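Local coordinates for protein GDSL-esterase (Pseudoalteromonas sp., PDB 3HP4) that hydrolyses esters as a psychrotrophic member of the GDSL (SGNH) hydrolase family, here covalently inhibited by monoethylphosphonate, and may act as a lysophospholipase, at residues A[14-19]-A[159-164]; A[26-31]-A[169-174]; A[52-57]-A[93-98]; A[78-83]-A[112-117]; A[106-111]-A[138-143]. One frame throughout, in Å; residues are numbered along the deposited sequence.

Interaction 1 (A[14-19]-A[159-164]); sequences AAYGLQ and SLHPNK
Tyr16 turns its ring with CG anti to the backbone N (chi1 -180°), His161 with CG anti to its own carbonyl carbon (chi1 -59°), and the two rings meet in a face-to-face stack. Their centroids are 3.9 Å apart and the planes differ by only 16°. The phenol is offset: CD2 sits above the middle of the imidazole, whereas His161 CE1 lies toward the rim of the tyrosine ring. Leu160 CB touches the other imidazole face. Tyr16 belongs to a type II beta turn from Ala15 to Leu18. Leu18, which ends this turn, brings CD2 to 3.6 Å from Lys164 N and also touches Lys164 CB. One water ties the backbones, donating to Tyr16 O (2.8 Å) and to Pro162 O (2.7 Å). Beyond the contact, His161 ND1 bonds to Asp158 OD2, and NE2 to a phosphonyl oxygen, O2P, of the monoethylphosphorylserine at position 11, an arrangement consistent with the Ser-Asp-His catalytic triad of SGNH hydrolases. Both ring nitrogens are hydrogen-bonded and the faces meet carbon, so the stack probably limits tilting of the imidazole without competing for its polar atoms.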
# COMPACT_ATOMS: atom_id res chain seq x y z
N ALA A 14 7.29 -4.81 -0.56
CA ALA A 14 8.48 -5.20 -1.34
C ALA A 14 9.27 -6.38 -0.73
O ALA A 14 10.47 -6.55 -1.06
CB ALA A 14 9.41 -4.00 -1.48
N ALA A 15 8.71 -7.15 0.19
CA ALA A 15 9.47 -8.33 0.70
C ALA A 15 10.85 -7.98 1.29
O ALA A 15 11.83 -8.70 1.12
CB ALA A 15 9.62 -9.37 -0.40
N TYR A 16 10.91 -6.88 2.02
CA TYR A 16 12.15 -6.48 2.68
C TYR A 16 12.68 -7.56 3.62
O TYR A 16 11.96 -8.08 4.48
CB TYR A 16 11.84 -5.21 3.48
CG TYR A 16 13.04 -4.70 4.21
CD1 TYR A 16 13.80 -3.66 3.68
CD2 TYR A 16 13.41 -5.25 5.45
CE1 TYR A 16 14.91 -3.18 4.36
CE2 TYR A 16 14.53 -4.78 6.13
CZ TYR A 16 15.27 -3.75 5.57
OH TYR A 16 16.37 -3.27 6.26
N GLY A 17 13.95 -7.92 3.48
CA GLY A 17 14.51 -8.96 4.37
C GLY A 17 14.07 -10.39 4.06
O GLY A 17 14.40 -11.32 4.81
N LEU A 18 13.38 -10.58 2.94
CA LEU A 18 12.86 -11.88 2.55
C LEU A 18 13.21 -12.08 1.10
O LEU A 18 13.70 -11.16 0.45
CB LEU A 18 11.33 -11.89 2.63
CG LEU A 18 10.78 -11.47 3.99
CD1 LEU A 18 9.29 -11.39 3.90
CD2 LEU A 18 11.21 -12.49 5.03
N GLN A 19 12.96 -13.28 0.57
CA GLN A 19 13.05 -13.48 -0.88
C GLN A 19 11.75 -12.94 -1.50
O GLN A 19 10.70 -12.98 -0.85
CB GLN A 19 13.23 -14.95 -1.25
CG GLN A 19 14.26 -15.72 -0.39
CD GLN A 19 15.68 -15.15 -0.44
OE1 GLN A 19 16.52 -15.63 -1.20
NE2 GLN A 19 15.95 -14.14 0.38
N SER A 159 11.51 -5.16 14.69
CA SER A 159 10.19 -4.69 15.12
C SER A 159 9.50 -3.75 14.15
O SER A 159 8.48 -3.15 14.49
CB SER A 159 10.29 -3.98 16.47
OG SER A 159 10.67 -4.89 17.47
N LEU A 160 10.04 -3.61 12.94
CA LEU A 160 9.45 -2.70 11.95
C LEU A 160 8.81 -3.46 10.78
O LEU A 160 7.70 -3.13 10.32
CB LEU A 160 10.50 -1.74 11.39
CG LEU A 160 10.83 -0.46 12.16
CD1 LEU A 160 12.32 -0.09 12.05
CD2 LEU A 160 9.92 0.70 11.72
N HIS A 161 9.53 -4.46 10.31
CA HIS A 161 9.14 -5.16 9.09
C HIS A 161 8.56 -6.52 9.43
O HIS A 161 9.13 -7.26 10.22
CB HIS A 161 10.36 -5.32 8.20
CG HIS A 161 11.00 -4.03 7.82
ND1 HIS A 161 12.13 -3.54 8.45
CD2 HIS A 161 10.66 -3.10 6.89
CE1 HIS A 161 12.46 -2.38 7.92
NE2 HIS A 161 11.59 -2.09 6.97
N PRO A 162 7.43 -6.89 8.81
CA PRO A 162 6.92 -8.25 9.00
C PRO A 162 7.87 -9.29 8.45
O PRO A 162 8.65 -9.04 7.51
CB PRO A 162 5.61 -8.27 8.19
CG PRO A 162 5.70 -7.07 7.28
CD PRO A 162 6.59 -6.10 7.89
N ASN A 163 7.83 -10.50 9.02
CA ASN A 163 8.74 -11.57 8.61
C ASN A 163 8.07 -12.54 7.64
O ASN A 163 6.97 -12.24 7.13
CB ASN A 163 9.30 -12.29 9.85
CG ASN A 163 8.23 -13.06 10.63
OD1 ASN A 163 7.13 -13.27 10.16
ND2 ASN A 163 8.56 -13.46 11.86
N LYS A 164 8.73 -13.65 7.34
CA LYS A 164 8.19 -14.59 6.38
C LYS A 164 6.86 -15.18 6.84
O LYS A 164 5.93 -15.33 6.05
CB LYS A 164 9.23 -15.68 6.05
CG LYS A 164 8.66 -16.90 5.38
CD LYS A 164 9.75 -18.00 5.25
CE LYS A 164 9.25 -19.06 4.30
NZ LYS A 164 10.20 -20.20 4.20
O HOH W 1 9.42 -7.36 5.51

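Interaction 2 (A[26-31]-A[169-174])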
# COMPACT_ATOMS: atom_id res chain seq x y z
N LYS A 26 3.59 -11.92 -4.19
CA LYS A 26 3.76 -13.11 -4.99
C LYS A 26 2.88 -14.24 -4.45
O LYS A 26 2.28 -14.97 -5.22
CB LYS A 26 5.25 -13.51 -5.10
CG LYS A 26 5.52 -14.79 -5.92
CD LYS A 26 5.12 -16.01 -5.11
CE LYS A 26 5.91 -17.24 -5.46
NZ LYS A 26 5.79 -18.23 -4.36
N LEU A 27 2.75 -14.36 -3.12
CA LEU A 27 1.85 -15.41 -2.60
C LEU A 27 0.40 -15.15 -3.01
O LEU A 27 -0.38 -16.09 -3.26
CB LEU A 27 1.94 -15.46 -1.08
CG LEU A 27 3.29 -15.82 -0.47
CD1 LEU A 27 3.18 -15.85 1.05
CD2 LEU A 27 3.83 -17.17 -0.96
N LEU A 28 0.01 -13.88 -3.07
CA LEU A 28 -1.33 -13.55 -3.50
C LEU A 28 -1.53 -13.88 -4.99
O LEU A 28 -2.56 -14.44 -5.38
CB LEU A 28 -1.65 -12.09 -3.20
CG LEU A 28 -3.09 -11.64 -3.57
CD1 LEU A 28 -4.18 -12.58 -2.99
CD2 LEU A 28 -3.33 -10.24 -3.10
N GLN A 29 -0.53 -13.59 -5.83
CA GLN A 29 -0.67 -14.00 -7.22
C GLN A 29 -0.78 -15.53 -7.31
O GLN A 29 -1.51 -16.03 -8.13
CB GLN A 29 0.52 -13.53 -8.03
CG GLN A 29 0.24 -13.70 -9.56
CD GLN A 29 -0.91 -12.86 -10.04
OE1 GLN A 29 -0.83 -11.66 -9.91
NE2 GLN A 29 -1.97 -13.42 -10.53
N ASP A 30 -0.03 -16.27 -6.49
CA ASP A 30 -0.12 -17.74 -6.53
C ASP A 30 -1.55 -18.15 -6.23
O ASP A 30 -2.09 -19.08 -6.83
CB ASP A 30 0.80 -18.40 -5.48
CG ASP A 30 2.28 -18.21 -5.76
OD1 ASP A 30 2.69 -17.92 -6.91
OD2 ASP A 30 3.07 -18.43 -4.80
N LYS A 31 -2.18 -17.49 -5.26
CA LYS A 31 -3.56 -17.80 -4.87
C LYS A 31 -4.51 -17.51 -6.01
O LYS A 31 -5.34 -18.34 -6.38
CB LYS A 31 -3.97 -17.04 -3.60
CG LYS A 31 -5.41 -17.25 -3.15
CD LYS A 31 -5.66 -16.51 -1.84
CE LYS A 31 -7.10 -16.69 -1.34
NZ LYS A 31 -7.37 -18.09 -0.93
N LEU A 169 -0.49 -14.45 6.05
CA LEU A 169 -1.56 -13.73 6.72
C LEU A 169 -1.91 -12.44 5.99
O LEU A 169 -3.07 -12.10 5.79
CB LEU A 169 -1.17 -13.46 8.20
CG LEU A 169 -1.04 -14.76 9.01
CD1 LEU A 169 -0.29 -14.42 10.29
CD2 LEU A 169 -2.44 -15.26 9.34
N ILE A 170 -0.89 -11.70 5.60
CA ILE A 170 -1.11 -10.47 4.84
C ILE A 170 -1.77 -10.81 3.47
O ILE A 170 -2.69 -10.11 3.06
CB ILE A 170 0.17 -9.69 4.62
CG1 ILE A 170 0.73 -9.22 5.99
CG2 ILE A 170 -0.05 -8.48 3.71
CD1 ILE A 170 2.14 -8.69 5.90
N ARG A 171 -1.33 -11.90 2.81
CA ARG A 171 -1.93 -12.33 1.56
C ARG A 171 -3.42 -12.47 1.77
O ARG A 171 -4.20 -11.99 0.93
CB ARG A 171 -1.35 -13.69 1.19
CG ARG A 171 -2.11 -14.37 0.02
CD ARG A 171 -1.80 -15.89 -0.05
NE ARG A 171 -2.35 -16.54 1.14
CZ ARG A 171 -1.87 -17.64 1.68
NH1 ARG A 171 -0.82 -18.25 1.16
NH2 ARG A 171 -2.42 -18.05 2.82
N ASP A 172 -3.84 -13.12 2.85
CA ASP A 172 -5.27 -13.37 2.99
C ASP A 172 -6.04 -12.09 3.30
O ASP A 172 -7.17 -11.87 2.81
CB ASP A 172 -5.53 -14.44 4.01
CG ASP A 172 -5.05 -15.81 3.51
OD1 ASP A 172 -4.96 -16.00 2.28
OD2 ASP A 172 -4.77 -16.70 4.34
N GLU A 173 -5.46 -11.14 4.06
CA GLU A 173 -6.13 -9.86 4.27
C GLU A 173 -6.23 -9.05 2.99
O GLU A 173 -7.18 -8.30 2.75
CB GLU A 173 -5.41 -9.01 5.34
CG GLU A 173 -5.47 -9.59 6.72
CD GLU A 173 -4.78 -8.72 7.75
OE1 GLU A 173 -5.06 -7.47 7.76
OE2 GLU A 173 -3.99 -9.33 8.55
N MET A 174 -5.21 -9.16 2.15
CA MET A 174 -5.23 -8.42 0.90
C MET A 174 -6.16 -9.06 -0.13
O MET A 174 -6.80 -8.34 -0.89
CB MET A 174 -3.82 -8.20 0.37
CG MET A 174 -3.02 -7.20 1.22
SD MET A 174 -3.91 -5.64 1.46
CE MET A 174 -3.82 -5.08 -0.20
O HOH W 2 -0.25 -18.39 -1.73
O HOH W 3 -5.39 -18.46 1.27
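Arg171 is the largest single contributor to the contact, its aliphatic part lying against Leu27 and Leu28. CG rests 3.7 Å from Leu28 CA, and CD comes within 3.5 Å of Leu27 O. The chain bends at chi3 (66°), which places NE off the line of the methylenes. Its guanidinium grips the neighbouring Asp172 side-on: NE bonds to OD1 at 2.9 Å and NH2 to OD2 at 3.1 Å. The carboxylate carbon lies in the guanidinium plane, while NE meets OD1 from above the carboxylate plane. NH1 is left to reach a water that also donates to Leu27 O, bridging the helices. Here the first and last long helices of the SGNH-type alpha/beta/alpha fold, 24-34 and 166-183, pack on one face of the parallel sheet; the axes of the two segments approach to 9.0 Å at a crossing angle of -58°. Asp172 answers Lys31 across this junction through another water, bonded to Lys31 NZ and donating to OD1; NZ itself remains 4.5 Å from Asp172 OD1, beyond a direct salt bridge, and pairs with Glu35. Further along, Met174 offers CB to Leu28 CD2 at 4.1 Å, the two side chains crossing at about a right angle. Leu28 also touches Tyr175 and Ile178 of the same helix, and Met174 reaches Trp24.

Interaction 3 (A[52-57]-A[93-98])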
# COMPACT_ATOMS: atom_id res chain seq x y z
N GLY A 52 6.52 11.41 -1.89
CA GLY A 52 7.12 12.29 -2.91
C GLY A 52 7.98 11.49 -3.86
O GLY A 52 8.01 11.78 -5.06
N GLY A 53 8.67 10.46 -3.39
CA GLY A 53 9.47 9.63 -4.32
C GLY A 53 8.60 8.89 -5.30
O GLY A 53 8.92 8.76 -6.52
N ALA A 54 7.47 8.38 -4.84
CA ALA A 54 6.58 7.66 -5.71
C ALA A 54 6.02 8.60 -6.75
O ALA A 54 5.81 8.21 -7.91
CB ALA A 54 5.44 6.97 -4.93
N LEU A 55 5.71 9.83 -6.36
CA LEU A 55 5.13 10.78 -7.27
C LEU A 55 6.05 11.01 -8.47
O LEU A 55 5.57 11.18 -9.61
CB LEU A 55 4.78 12.04 -6.48
CG LEU A 55 4.03 13.12 -7.26
CD1 LEU A 55 2.67 12.69 -7.80
CD2 LEU A 55 3.87 14.34 -6.35
N ARG A 56 7.37 10.94 -8.26
CA ARG A 56 8.33 11.11 -9.33
C ARG A 56 8.38 9.92 -10.29
O ARG A 56 8.84 10.06 -11.42
CB ARG A 56 9.74 11.33 -8.74
CG ARG A 56 9.93 12.67 -8.04
CD ARG A 56 11.39 12.84 -7.57
NE ARG A 56 11.59 12.33 -6.20
CZ ARG A 56 11.39 13.03 -5.09
NH1 ARG A 56 10.99 14.30 -5.15
NH2 ARG A 56 11.59 12.47 -3.90
N ARG A 57 7.90 8.76 -9.87
CA ARG A 57 7.95 7.53 -10.67
C ARG A 57 6.65 7.20 -11.37
O ARG A 57 6.62 6.37 -12.29
CB ARG A 57 8.31 6.36 -9.71
CG ARG A 57 9.76 6.38 -9.24
CD ARG A 57 10.01 5.49 -8.03
NE ARG A 57 9.49 4.17 -8.31
CZ ARG A 57 8.64 3.49 -7.53
NH1 ARG A 57 8.18 3.94 -6.35
NH2 ARG A 57 8.24 2.33 -8.00
N THR A 93 -2.47 12.95 -2.85
CA THR A 93 -3.59 13.38 -3.68
C THR A 93 -3.16 13.45 -5.12
O THR A 93 -3.91 13.03 -6.01
CB THR A 93 -4.07 14.74 -3.19
OG1 THR A 93 -4.51 14.59 -1.84
CG2 THR A 93 -5.24 15.24 -4.02
N ALA A 94 -1.97 13.96 -5.39
CA ALA A 94 -1.48 14.01 -6.78
C ALA A 94 -1.27 12.63 -7.31
O ALA A 94 -1.54 12.39 -8.52
CB ALA A 94 -0.19 14.84 -6.81
N LEU A 95 -0.79 11.66 -6.53
CA LEU A 95 -0.66 10.28 -6.97
C LEU A 95 -1.99 9.75 -7.37
O LEU A 95 -2.12 9.07 -8.43
CB LEU A 95 -0.04 9.33 -5.90
CG LEU A 95 1.43 9.48 -5.54
CD1 LEU A 95 1.82 8.73 -4.28
CD2 LEU A 95 2.25 9.02 -6.75
N VAL A 96 -3.02 9.94 -6.54
CA VAL A 96 -4.36 9.46 -6.87
C VAL A 96 -4.87 10.12 -8.13
O VAL A 96 -5.39 9.42 -9.03
CB VAL A 96 -5.31 9.75 -5.69
CG1 VAL A 96 -6.71 9.43 -6.09
CG2 VAL A 96 -4.89 8.90 -4.46
N LYS A 97 -4.73 11.43 -8.26
CA LYS A 97 -5.27 12.11 -9.42
C LYS A 97 -4.55 11.72 -10.69
O LYS A 97 -5.19 11.58 -11.74
CB LYS A 97 -5.29 13.62 -9.26
CG LYS A 97 -6.30 13.99 -8.19
CD LYS A 97 -6.54 15.46 -8.10
CE LYS A 97 -7.80 15.77 -7.25
NZ LYS A 97 -8.11 17.24 -7.34
N LYS A 98 -3.24 11.47 -10.65
CA LYS A 98 -2.53 11.01 -11.85
C LYS A 98 -3.04 9.62 -12.26
O LYS A 98 -3.29 9.35 -13.45
CB LYS A 98 -1.03 10.89 -11.57
CG LYS A 98 -0.24 12.14 -11.60
CD LYS A 98 1.24 11.77 -11.31
CE LYS A 98 2.14 13.01 -11.25
NZ LYS A 98 2.34 13.63 -12.57
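Leu55 and Leu95 mark the nearest backbone pair where segments 52-57 and 93-98 run in roughly the same direction, their axes 9.7 Å apart at closest and inclined by 25°. Leu95 reaches across with CG anti to its carbonyl carbon (chi1 -70°), and its CD2 is pressed against the opposing backbone, 3.4 Å from Leu55 CA and close to Leu55 N. Its other methyl, CD1, touches Ala54 CB at 4.1 Å, making the leucine straddle two consecutive residues. Leu55 answers with CG anti to the backbone N (chi1 -174°). Its CD1 meets three residues of the other helix, Ala94 CB at 3.7 Å, Leu95 CD2 at 3.8 Å and Lys98 CE at 3.5 Å, while its CD2 also touches Ala94 CB. The contact joins helices 51-65 and 85-101, neighbours in one helical layer of the alpha/beta/alpha sandwich. Leu95 also meets Ile72 of strand 69-73 and Leu74, and on helix 51-65 Leu58, which Lys98 touches as well. Toward the surface, Lys98 crosses Leu55 at about a right angle and lays its CD and CE methylenes against CD1. A bend at chi4 then turns NZ to a salt bridge with Asp59 of the facing helix.

Interaction 4 (A[78-83]-A[112-117])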
# COMPACT_ATOMS: atom_id res chain seq x y z
N ASP A 78 7.16 8.62 5.29
CA ASP A 78 6.98 10.04 5.59
C ASP A 78 6.68 10.23 7.10
O ASP A 78 7.26 11.08 7.76
CB ASP A 78 5.85 10.62 4.78
CG ASP A 78 6.25 10.98 3.38
OD1 ASP A 78 7.45 11.11 3.03
OD2 ASP A 78 5.32 11.19 2.61
N GLY A 79 5.77 9.43 7.63
CA GLY A 79 5.36 9.57 9.04
C GLY A 79 6.43 9.15 10.00
O GLY A 79 6.61 9.77 11.05
N LEU A 80 7.17 8.08 9.71
CA LEU A 80 8.33 7.69 10.56
C LEU A 80 9.38 8.73 10.60
O LEU A 80 10.12 8.80 11.58
CB LEU A 80 8.91 6.37 10.04
CG LEU A 80 7.97 5.21 10.29
CD1 LEU A 80 8.45 3.96 9.52
CD2 LEU A 80 7.79 4.88 11.79
N ARG A 81 9.48 9.56 9.59
CA ARG A 81 10.44 10.62 9.50
C ARG A 81 9.90 11.97 10.03
O ARG A 81 10.59 12.98 10.04
CB ARG A 81 10.93 10.68 8.04
CG ARG A 81 11.75 9.43 7.67
CD ARG A 81 11.98 9.32 6.19
NE ARG A 81 13.08 10.20 5.81
CZ ARG A 81 13.64 10.22 4.61
NH1 ARG A 81 13.22 9.40 3.65
NH2 ARG A 81 14.64 11.06 4.38
N GLY A 82 8.63 11.97 10.44
CA GLY A 82 7.99 13.18 10.93
C GLY A 82 7.77 14.25 9.89
O GLY A 82 7.74 15.43 10.21
N PHE A 83 7.64 13.87 8.62
CA PHE A 83 7.47 14.86 7.60
C PHE A 83 6.09 15.51 7.73
O PHE A 83 5.13 14.94 8.28
CB PHE A 83 7.47 14.19 6.20
CG PHE A 83 8.79 13.70 5.70
CD1 PHE A 83 9.97 13.94 6.37
CD2 PHE A 83 8.85 13.02 4.49
CE1 PHE A 83 11.22 13.47 5.85
CE2 PHE A 83 10.08 12.55 3.98
CZ PHE A 83 11.25 12.78 4.66
N TYR A 112 -0.99 3.50 9.73
CA TYR A 112 -0.82 3.88 11.13
C TYR A 112 0.65 3.83 11.46
O TYR A 112 1.38 3.02 10.89
CB TYR A 112 -1.58 2.90 12.07
CG TYR A 112 -3.12 3.00 11.97
CD1 TYR A 112 -3.90 3.50 13.02
CD2 TYR A 112 -3.78 2.56 10.86
CE1 TYR A 112 -5.31 3.55 12.83
CE2 TYR A 112 -5.17 2.60 10.75
CZ TYR A 112 -5.87 3.11 11.71
OH TYR A 112 -7.31 3.16 11.45
N ILE A 113 1.04 4.77 12.32
CA ILE A 113 2.46 4.86 12.75
C ILE A 113 2.52 4.96 14.25
O ILE A 113 1.63 5.52 14.88
CB ILE A 113 3.17 6.11 12.12
CG1 ILE A 113 2.37 7.39 12.40
CG2 ILE A 113 3.48 5.83 10.65
CD1 ILE A 113 3.07 8.75 12.09
N PRO A 114 3.66 4.53 14.81
CA PRO A 114 3.85 4.76 16.27
C PRO A 114 3.98 6.23 16.60
O PRO A 114 4.34 7.04 15.72
CB PRO A 114 5.15 4.04 16.60
CG PRO A 114 5.88 4.03 15.29
CD PRO A 114 4.84 3.95 14.16
N PRO A 115 3.73 6.60 17.85
CA PRO A 115 3.72 8.01 18.28
C PRO A 115 5.12 8.57 18.49
O PRO A 115 5.39 9.26 19.48
CB PRO A 115 2.92 7.96 19.60
CG PRO A 115 3.34 6.59 20.18
CD PRO A 115 3.36 5.68 18.95
N ASN A 116 6.01 8.38 17.51
CA ASN A 116 7.35 8.89 17.60
C ASN A 116 7.43 10.40 17.61
O ASN A 116 8.41 10.96 18.08
CB ASN A 116 8.22 8.31 16.45
CG ASN A 116 8.38 6.79 16.55
OD1 ASN A 116 8.11 6.20 17.58
ND2 ASN A 116 8.71 6.16 15.44
N TYR A 117 6.38 11.05 17.12
CA TYR A 117 6.26 12.53 17.16
C TYR A 117 5.04 12.92 17.93
O TYR A 117 4.53 14.03 17.76
CB TYR A 117 6.26 13.13 15.73
CG TYR A 117 7.47 12.72 14.98
CD1 TYR A 117 8.63 13.46 15.04
CD2 TYR A 117 7.46 11.51 14.27
CE1 TYR A 117 9.81 12.97 14.34
CE2 TYR A 117 8.57 11.04 13.63
CZ TYR A 117 9.70 11.74 13.65
OH TYR A 117 10.80 11.22 12.96
O HOH W 4 6.40 8.00 13.61
O HOH W 5 10.46 7.42 13.76
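Tyr117 reaches over the chain reversal at Gly82, with CG anti to the carbonyl carbon (chi1 -57°) as the ring leaves CB. CG already meets Gly82 CA at 4.1 Å. CD2 approaches Gly79 O, CE2 comes to 3.3 Å from Gly82 N, and CE1 also touches Gly82 CA. That alpha carbon thus lies over the ring face in a CH-pi contact, 3.6 Å from the centroid and 16° off the normal. At the tip, OH donates to Leu80 O at 2.9 Å, approaching from above the carbonyl plane. Gly82 closes helix 76-80 with a Schellman motif: its positive phi is readily adopted by glycine, and Phe83 N and Gly82 N bond back to Asp78 O and Gly79 O. The loop that follows strand 105-109 packs on this helix end. Ile113 CD1 lies 3.8 Å from Gly79 O, beside a residue with no side chain. Leu80 CD2 packs at 3.9 Å on Pro114 CD and also touches Asn116 ND2. Tyr121 of helix 119-136 meets the Tyr117 ring edge-to-face. Carbonyls at the helix end gain partners from the loop: Leu80 O accepts from both the phenol and a water held by Asn116 ND2, while another water donates to Gly79 O and Pro114 O, so the polar helix terminus is joined to the loop by direct and water-mediated bonds.

Interaction 5 (A[106-111]-A[138-143])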
# COMPACT_ATOMS: atom_id res chain seq x y z
N THR A 106 -8.58 3.73 -8.34
CA THR A 106 -7.48 3.90 -7.40
C THR A 106 -7.93 3.61 -5.99
O THR A 106 -9.01 4.09 -5.56
CB THR A 106 -6.94 5.33 -7.52
OG1 THR A 106 -6.53 5.52 -8.89
CG2 THR A 106 -5.71 5.53 -6.68
N ALA A 107 -7.11 2.88 -5.24
CA ALA A 107 -7.31 2.63 -3.81
C ALA A 107 -6.13 3.15 -3.07
O ALA A 107 -4.99 3.19 -3.58
CB ALA A 107 -7.47 1.11 -3.56
N LEU A 108 -6.38 3.56 -1.83
CA LEU A 108 -5.39 4.10 -0.92
C LEU A 108 -5.48 3.35 0.38
O LEU A 108 -6.54 3.35 1.01
CB LEU A 108 -5.80 5.59 -0.70
CG LEU A 108 -4.92 6.41 0.17
CD1 LEU A 108 -3.47 6.55 -0.37
CD2 LEU A 108 -5.52 7.81 0.41
N MET A 109 -4.39 2.74 0.83
CA MET A 109 -4.40 2.08 2.13
C MET A 109 -4.20 3.07 3.26
O MET A 109 -3.27 3.91 3.22
CB MET A 109 -3.30 1.02 2.17
CG MET A 109 -3.40 0.14 3.42
SD MET A 109 -2.34 -1.30 3.34
CE MET A 109 -3.25 -2.22 2.10
N GLU A 110 -5.04 3.01 4.26
CA GLU A 110 -4.89 3.73 5.55
C GLU A 110 -3.56 3.27 6.17
O GLU A 110 -3.31 2.04 6.17
CB GLU A 110 -6.12 3.41 6.45
CG GLU A 110 -6.21 4.37 7.61
CD GLU A 110 -7.48 4.22 8.28
OE1 GLU A 110 -7.92 3.00 8.44
OE2 GLU A 110 -8.06 5.25 8.57
N ILE A 111 -2.75 4.15 6.71
CA ILE A 111 -1.47 3.76 7.35
C ILE A 111 -1.53 4.27 8.78
O ILE A 111 -2.10 5.35 9.04
CB ILE A 111 -0.29 4.36 6.61
CG1 ILE A 111 -0.29 4.09 5.12
CG2 ILE A 111 1.04 3.86 7.23
CD1 ILE A 111 -0.19 2.56 4.68
N ALA A 138 -10.95 8.06 -4.01
CA ALA A 138 -10.17 6.83 -3.94
C ALA A 138 -10.77 5.92 -2.91
O ALA A 138 -11.21 6.36 -1.82
CB ALA A 138 -8.75 7.14 -3.53
N HIS A 139 -10.71 4.65 -3.11
CA HIS A 139 -11.22 3.59 -2.23
C HIS A 139 -10.27 3.42 -1.04
O HIS A 139 -9.09 3.07 -1.30
CB HIS A 139 -11.28 2.27 -3.06
CG HIS A 139 -11.87 1.17 -2.27
ND1 HIS A 139 -11.17 0.12 -1.71
CD2 HIS A 139 -13.16 0.98 -1.94
CE1 HIS A 139 -12.01 -0.63 -0.99
NE2 HIS A 139 -13.24 -0.14 -1.15
N LEU A 140 -10.70 3.52 0.18
CA LEU A 140 -9.80 3.32 1.32
C LEU A 140 -9.77 1.84 1.73
O LEU A 140 -10.78 1.14 1.78
CB LEU A 140 -10.18 4.21 2.52
CG LEU A 140 -9.14 4.35 3.61
CD1 LEU A 140 -7.98 5.24 3.18
CD2 LEU A 140 -9.77 4.93 4.92
N MET A 141 -8.57 1.36 1.98
CA MET A 141 -8.31 -0.00 2.39
C MET A 141 -7.82 -0.06 3.83
O MET A 141 -6.99 0.79 4.24
CB MET A 141 -7.24 -0.55 1.48
CG MET A 141 -7.76 -0.89 0.15
SD MET A 141 -6.71 -2.23 -0.59
CE MET A 141 -7.76 -2.51 -2.03
N ASN A 142 -8.23 -1.05 4.59
CA ASN A 142 -7.71 -1.27 5.93
C ASN A 142 -6.18 -1.56 5.93
O ASN A 142 -5.70 -2.22 5.02
CB ASN A 142 -8.44 -2.50 6.57
CG ASN A 142 -8.27 -2.59 8.04
OD1 ASN A 142 -8.49 -1.70 8.77
ND2 ASN A 142 -7.82 -3.80 8.46
N PHE A 143 -5.50 -1.06 6.94
CA PHE A 143 -4.01 -1.30 7.03
C PHE A 143 -3.77 -2.76 7.41
O PHE A 143 -4.15 -3.19 8.50
CB PHE A 143 -3.47 -0.39 8.07
CG PHE A 143 -1.94 -0.31 8.15
CD1 PHE A 143 -1.18 -0.45 7.02
CD2 PHE A 143 -1.32 -0.03 9.35
CE1 PHE A 143 0.23 -0.33 7.10
CE2 PHE A 143 0.09 0.11 9.39
CZ PHE A 143 0.81 -0.05 8.25
O HOH W 6 -7.07 0.63 8.67
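The last beta-alpha-beta unit of the sheet closes here, where Ala107, Leu108 and Met109 pair in parallel with His139, Leu140 and Met141. Four backbone bonds alternate between the strands: His139 N to Thr106 O, Leu108 N to His139 O (2.8 Å), Met141 N to Leu108 O, and Glu110 N to Met141 O (3.0 Å). Ala107 CB and Met141 CE, in the conformer given, touch at 3.9 Å on the face beneath helix 166-183. On the other face Leu108 packs on Ile132 of helix 119-136, the connection between these strands. Strand 139-141 is the outermost on this side, while strand 105-109 also bonds to 69-73. Past the paired region, at the C-terminal ends of the strands, Phe143 turns CG anti to its backbone N (chi1 -170°), and its ring takes Ile111 CA over the centre of one face at 4.1 Å from the centroid. Met109 SD lies at the ring's edge in its plane, a Met-aromatic contact with 4.0 Å to CD1. Phe143 CB comes close to Glu110 O. A water donates to Asn142 OD1 and accepts from Phe143 N; its very short bond to Glu110 OE1 is doubtful.

From the N terminus, segments 14-19 and 26-31 open the two longest loops, which cross: interaction 1 closes at 159-164 and interaction 2 at 169-174, touching through Pro162 and Ile170. Interactions 3, 4 and 5 all lie within both. Interaction 3 closes at 93-98, after segment 78-83 has opened interaction 4, so these two cross; interaction 5 opens at 106-111, before 4 closes at 112-117, and crosses it in turn, while 3 and 5 follow in series. Interaction 5 binds the sheet's edge strand, with interaction 3 against one face through Val96 and interaction 2 against the other through Met174. Interaction 1 joins two loops, interaction 4 a helix end to a loop; they meet through Leu160 and Leu80.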